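Local coordinates for galectin-1 (Bufo arenarum, PDB 1A78), which binds beta-galactosides as a homodimeric lectin and may regulate apoptosis and cell differentiation, at residues Ala1-Lys13 against Ser117-Ile131. Residues are numbered along the deposited sequence; the frame is centred on the assembly and turned at random.
Sequences ASAGVAVTNLNLK and SIPFLSLEGLAFKSI
V7 and L121 form an antiparallel hydrogen-bonded pair where strand 6-12, outermost of its sheet within the chain, lies against strand 118-124. V7 N donates almost straight to L121 O (2.6 Å), and L121 N returns a bond to V7 O. Further along, N11 and L12 both face I118 in a G1 beta bulge, with I118 N donating to L12 O at 2.7 Å.

L10 carries much of the apolar contact. Its CB rests 3.7 Å from I118 O. CG stands anti to the backbone N (chi1 -179°), carrying the two methyls inward. There L10 CD2 meets L121 CB at 3.9 Å. L10 CD1 meets I131 CD1 at 4.1 Å. I131 belongs to strand 127-133 of the other sheet, and its CD1 also meets V7 CG2 tip to tip. V5 CG2 packs obliquely against F128, 3.8 Å from F128 CB, and a water accepts from V5 N and donates to L126 O. L10, V7 and V5 thus join the two sheets of the galectin beta-sandwich.

On the face carrying A6 and F120, CE1 of the F120 ring lies near A6 CB. A6, V7 and T8 also pair with an antiparallel strand of the second subunit, continuing the sheet across the dimer. Backbone bonds therefore fix the edge strand along which the second subunit continues the sheet, while apolar side chains of V5, V7 and L10 tie this part of the chain to the sandwich core.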
loop_
_atom_site.group_PDB
_atom_site.type_symbol
_atom_site.label_atom_id
_atom_site.label_comp_id
_atom_site.label_asym_id
_atom_site.label_seq_id
_atom_site.Cartn_x
_atom_site.Cartn_y
_atom_site.Cartn_z
ATOM N N ALA A 1 2.632 -6.869 -20.319
ATOM C CA ALA A 1 1.431 -6.190 -19.759
ATOM C C ALA A 1 1.009 -6.921 -18.490
ATOM O O ALA A 1 0.803 -8.137 -18.515
ATOM C CB ALA A 1 0.291 -6.186 -20.783
ATOM N N SER A 2 0.957 -6.157 -17.396
ATOM C CA SER A 2 0.589 -6.572 -16.030
ATOM C C SER A 2 1.749 -6.472 -15.029
ATOM O O SER A 2 2.694 -7.267 -15.041
ATOM C CB SER A 2 -0.112 -7.948 -15.952
ATOM O OG SER A 2 0.789 -9.038 -15.999
ATOM N N ALA A 3 1.696 -5.411 -14.231
ATOM C CA ALA A 3 2.683 -5.133 -13.195
ATOM C C ALA A 3 1.868 -5.035 -11.899
ATOM O O ALA A 3 1.541 -6.075 -11.293
ATOM C CB ALA A 3 3.406 -3.812 -13.485
ATOM N N GLY A 4 1.492 -3.810 -11.507
ATOM C CA GLY A 4 0.695 -3.648 -10.303
ATOM C C GLY A 4 0.992 -2.481 -9.387
ATOM O O GLY A 4 1.591 -1.481 -9.774
ATOM N N VAL A 5 0.564 -2.649 -8.147
ATOM C CA VAL A 5 0.708 -1.660 -7.097
ATOM C C VAL A 5 2.137 -1.307 -6.765
ATOM O O VAL A 5 3.000 -2.186 -6.753
ATOM C CB VAL A 5 -0.015 -2.149 -5.813
ATOM C CG1 VAL A 5 0.371 -1.337 -4.598
ATOM C CG2 VAL A 5 -1.513 -2.055 -6.023
ATOM N N ALA A 6 2.369 -0.014 -6.516
ATOM C CA ALA A 6 3.669 0.506 -6.107
ATOM C C ALA A 6 3.425 1.358 -4.869
ATOM O O ALA A 6 2.585 2.261 -4.907
ATOM C CB ALA A 6 4.267 1.339 -7.181
ATOM N N VAL A 7 4.139 1.065 -3.780
ATOM C CA VAL A 7 3.991 1.773 -2.512
ATOM C C VAL A 7 5.251 2.551 -2.295
ATOM O O VAL A 7 6.333 1.999 -2.459
ATOM C CB VAL A 7 3.838 0.786 -1.310
ATOM C CG1 VAL A 7 3.998 1.505 -0.010
ATOM C CG2 VAL A 7 2.511 0.074 -1.338
ATOM N N THR A 8 5.131 3.820 -1.918
ATOM C CA THR A 8 6.301 4.637 -1.664
ATOM C C THR A 8 6.211 5.125 -0.244
ATOM O O THR A 8 5.124 5.154 0.296
ATOM C CB THR A 8 6.346 5.794 -2.620
ATOM O OG1 THR A 8 5.919 5.327 -3.909
ATOM C CG2 THR A 8 7.768 6.319 -2.732
ATOM N N ASN A 9 7.334 5.486 0.374
ATOM C CA ASN A 9 7.342 5.923 1.778
ATOM C C ASN A 9 6.983 4.765 2.726
ATOM O O ASN A 9 6.421 4.994 3.790
ATOM C CB ASN A 9 6.317 7.035 2.025
ATOM C CG ASN A 9 6.900 8.413 1.943
ATOM O OD1 ASN A 9 7.964 8.700 2.508
ATOM N ND2 ASN A 9 6.177 9.306 1.272
ATOM N N LEU A 10 7.258 3.527 2.326
ATOM C CA LEU A 10 6.950 2.364 3.158
ATOM C C LEU A 10 7.701 2.423 4.494
ATOM O O LEU A 10 7.249 1.861 5.484
ATOM C CB LEU A 10 7.311 1.065 2.409
ATOM C CG LEU A 10 7.061 -0.320 3.041
ATOM C CD1 LEU A 10 5.584 -0.605 3.081
ATOM C CD2 LEU A 10 7.756 -1.423 2.247
ATOM N N ASN A 11 8.848 3.092 4.507
ATOM C CA ASN A 11 9.705 3.220 5.692
ATOM C C ASN A 11 9.927 1.958 6.508
ATOM O O ASN A 11 9.729 1.951 7.719
ATOM C CB ASN A 11 9.228 4.355 6.610
ATOM C CG ASN A 11 10.258 4.709 7.684
ATOM O OD1 ASN A 11 11.346 5.210 7.371
ATOM N ND2 ASN A 11 9.934 4.428 8.950
ATOM N N LEU A 12 10.356 0.888 5.858
ATOM C CA LEU A 12 10.611 -0.354 6.576
ATOM C C LEU A 12 12.015 -0.256 7.147
ATOM O O LEU A 12 12.969 -0.122 6.401
ATOM C CB LEU A 12 10.474 -1.564 5.640
ATOM C CG LEU A 12 10.378 -2.971 6.247
ATOM C CD1 LEU A 12 9.075 -3.149 7.033
ATOM C CD2 LEU A 12 10.448 -4.001 5.141
ATOM N N LYS A 13 12.130 -0.249 8.472
ATOM C CA LYS A 13 13.423 -0.144 9.152
ATOM C C LYS A 13 13.777 -1.526 9.624
ATOM O O LYS A 13 12.900 -2.391 9.701
ATOM C CB LYS A 13 13.321 0.798 10.358
ATOM C CG LYS A 13 12.797 2.201 10.024
ATOM C CD LYS A 13 12.824 3.102 11.237
ATOM C CE LYS A 13 12.622 4.577 10.862
ATOM N NZ LYS A 13 13.699 5.119 9.957
ATOM N N SER A 117 16.380 2.793 5.985
ATOM C CA SER A 117 15.023 2.279 5.921
ATOM C C SER A 117 14.758 1.984 4.457
ATOM O O SER A 117 15.439 2.522 3.594
ATOM C CB SER A 117 14.000 3.291 6.437
ATOM O OG SER A 117 13.629 4.236 5.454
ATOM N N ILE A 118 13.756 1.153 4.179
ATOM C CA ILE A 118 13.370 0.775 2.819
ATOM C C ILE A 118 12.124 1.571 2.366
ATOM O O ILE A 118 10.994 1.276 2.769
ATOM C CB ILE A 118 13.094 -0.749 2.732
ATOM C CG1 ILE A 118 14.361 -1.515 3.082
ATOM C CG2 ILE A 118 12.618 -1.125 1.337
ATOM C CD1 ILE A 118 14.147 -2.998 3.128
ATOM N N PRO A 119 12.318 2.526 1.445
ATOM C CA PRO A 119 11.271 3.395 0.908
ATOM C C PRO A 119 10.245 2.863 -0.046
ATOM O O PRO A 119 9.099 3.307 0.004
ATOM C CB PRO A 119 12.059 4.478 0.172
ATOM C CG PRO A 119 13.497 4.327 0.630
ATOM C CD PRO A 119 13.626 2.859 0.853
ATOM N N PHE A 120 10.619 1.882 -0.868
ATOM C CA PHE A 120 9.755 1.410 -1.956
ATOM C C PHE A 120 9.395 -0.053 -2.047
ATOM O O PHE A 120 10.227 -0.922 -1.815
ATOM C CB PHE A 120 10.463 1.845 -3.262
ATOM C CG PHE A 120 9.755 1.462 -4.536
ATOM C CD1 PHE A 120 8.761 2.277 -5.066
ATOM C CD2 PHE A 120 10.156 0.342 -5.256
ATOM C CE1 PHE A 120 8.184 1.997 -6.294
ATOM C CE2 PHE A 120 9.586 0.058 -6.479
ATOM C CZ PHE A 120 8.596 0.892 -7.006
ATOM N N LEU A 121 8.202 -0.305 -2.562
ATOM C CA LEU A 121 7.692 -1.665 -2.752
ATOM C C LEU A 121 6.786 -1.679 -3.979
ATOM O O LEU A 121 5.996 -0.771 -4.155
ATOM C CB LEU A 121 6.881 -2.101 -1.502
ATOM C CG LEU A 121 6.009 -3.358 -1.253
ATOM C CD1 LEU A 121 4.967 -3.607 -2.332
ATOM C CD2 LEU A 121 6.850 -4.573 -1.028
ATOM N N SER A 122 6.899 -2.699 -4.821
ATOM C CA SER A 122 6.016 -2.823 -5.975
ATOM C C SER A 122 5.782 -4.298 -6.271
ATOM O O SER A 122 6.602 -5.151 -5.899
ATOM C CB SER A 122 6.598 -2.144 -7.202
ATOM O OG SER A 122 7.892 -2.638 -7.488
ATOM N N LEU A 123 4.655 -4.589 -6.913
ATOM C CA LEU A 123 4.276 -5.944 -7.283
ATOM C C LEU A 123 4.162 -5.996 -8.796
ATOM O O LEU A 123 3.860 -4.995 -9.443
ATOM C CB LEU A 123 2.909 -6.311 -6.679
ATOM C CG LEU A 123 2.717 -6.173 -5.161
ATOM C CD1 LEU A 123 1.291 -6.549 -4.776
ATOM C CD2 LEU A 123 3.713 -7.033 -4.409
ATOM N N GLU A 124 4.413 -7.155 -9.372
ATOM C CA GLU A 124 4.290 -7.298 -10.808
ATOM C C GLU A 124 3.531 -8.588 -11.091
ATOM O O GLU A 124 3.925 -9.658 -10.620
ATOM C CB GLU A 124 5.659 -7.394 -11.474
ATOM C CG GLU A 124 6.673 -6.295 -11.177
ATOM C CD GLU A 124 8.052 -6.641 -11.766
ATOM O OE1 GLU A 124 8.132 -7.609 -12.567
ATOM O OE2 GLU A 124 9.061 -5.967 -11.429
ATOM N N GLY A 125 2.438 -8.489 -11.836
ATOM C CA GLY A 125 1.689 -9.675 -12.190
ATOM C C GLY A 125 1.077 -10.458 -11.048
ATOM O O GLY A 125 0.949 -11.683 -11.116
ATOM N N LEU A 126 0.635 -9.740 -10.028
ATOM C CA LEU A 126 0.022 -10.337 -8.854
ATOM C C LEU A 126 -1.077 -9.354 -8.442
ATOM O O LEU A 126 -0.839 -8.144 -8.368
ATOM C CB LEU A 126 1.082 -10.446 -7.761
ATOM C CG LEU A 126 0.719 -11.135 -6.465
ATOM C CD1 LEU A 126 0.470 -12.606 -6.699
ATOM C CD2 LEU A 126 1.834 -10.923 -5.481
ATOM N N ALA A 127 -2.297 -9.853 -8.271
ATOM C CA ALA A 127 -3.410 -8.992 -7.872
ATOM C C ALA A 127 -3.330 -8.684 -6.381
ATOM O O ALA A 127 -3.380 -9.583 -5.555
ATOM C CB ALA A 127 -4.762 -9.642 -8.214
ATOM N N PHE A 128 -3.175 -7.408 -6.062
ATOM C CA PHE A 128 -3.083 -6.913 -4.696
ATOM C C PHE A 128 -4.377 -7.088 -3.889
ATOM O O PHE A 128 -5.476 -6.898 -4.392
ATOM C CB PHE A 128 -2.704 -5.428 -4.770
ATOM C CG PHE A 128 -2.810 -4.686 -3.468
ATOM C CD1 PHE A 128 -1.809 -4.777 -2.518
ATOM C CD2 PHE A 128 -3.916 -3.881 -3.207
ATOM C CE1 PHE A 128 -1.902 -4.082 -1.329
ATOM C CE2 PHE A 128 -4.023 -3.184 -2.024
ATOM C CZ PHE A 128 -3.017 -3.281 -1.082
ATOM N N LYS A 129 -4.251 -7.510 -2.645
ATOM C CA LYS A 129 -5.422 -7.629 -1.788
ATOM C C LYS A 129 -5.147 -6.815 -0.528
ATOM O O LYS A 129 -5.981 -6.043 -0.104
ATOM C CB LYS A 129 -5.751 -9.094 -1.456
ATOM C CG LYS A 129 -6.249 -9.884 -2.667
ATOM C CD LYS A 129 -6.966 -11.173 -2.272
ATOM C CE LYS A 129 -7.720 -11.772 -3.471
ATOM N NZ LYS A 129 -8.658 -12.898 -3.114
ATOM N N SER A 130 -3.936 -6.936 0.006
ATOM C CA SER A 130 -3.535 -6.224 1.194
ATOM C C SER A 130 -2.018 -6.192 1.419
ATOM O O SER A 130 -1.258 -6.988 0.848
ATOM C CB SER A 130 -4.258 -6.799 2.418
ATOM O OG SER A 130 -3.790 -8.088 2.739
ATOM N N ILE A 131 -1.593 -5.224 2.223
ATOM C CA ILE A 131 -0.212 -5.018 2.602
ATOM C C ILE A 131 -0.265 -4.621 4.078
ATOM O O ILE A 131 -1.049 -3.755 4.456
ATOM C CB ILE A 131 0.423 -3.890 1.778
ATOM C CG1 ILE A 131 1.832 -3.590 2.281
ATOM C CG2 ILE A 131 -0.448 -2.631 1.836
ATOM C CD1 ILE A 131 2.659 -2.817 1.277
HETATM O O HOH W 1 -0.941 -5.210 -8.175
#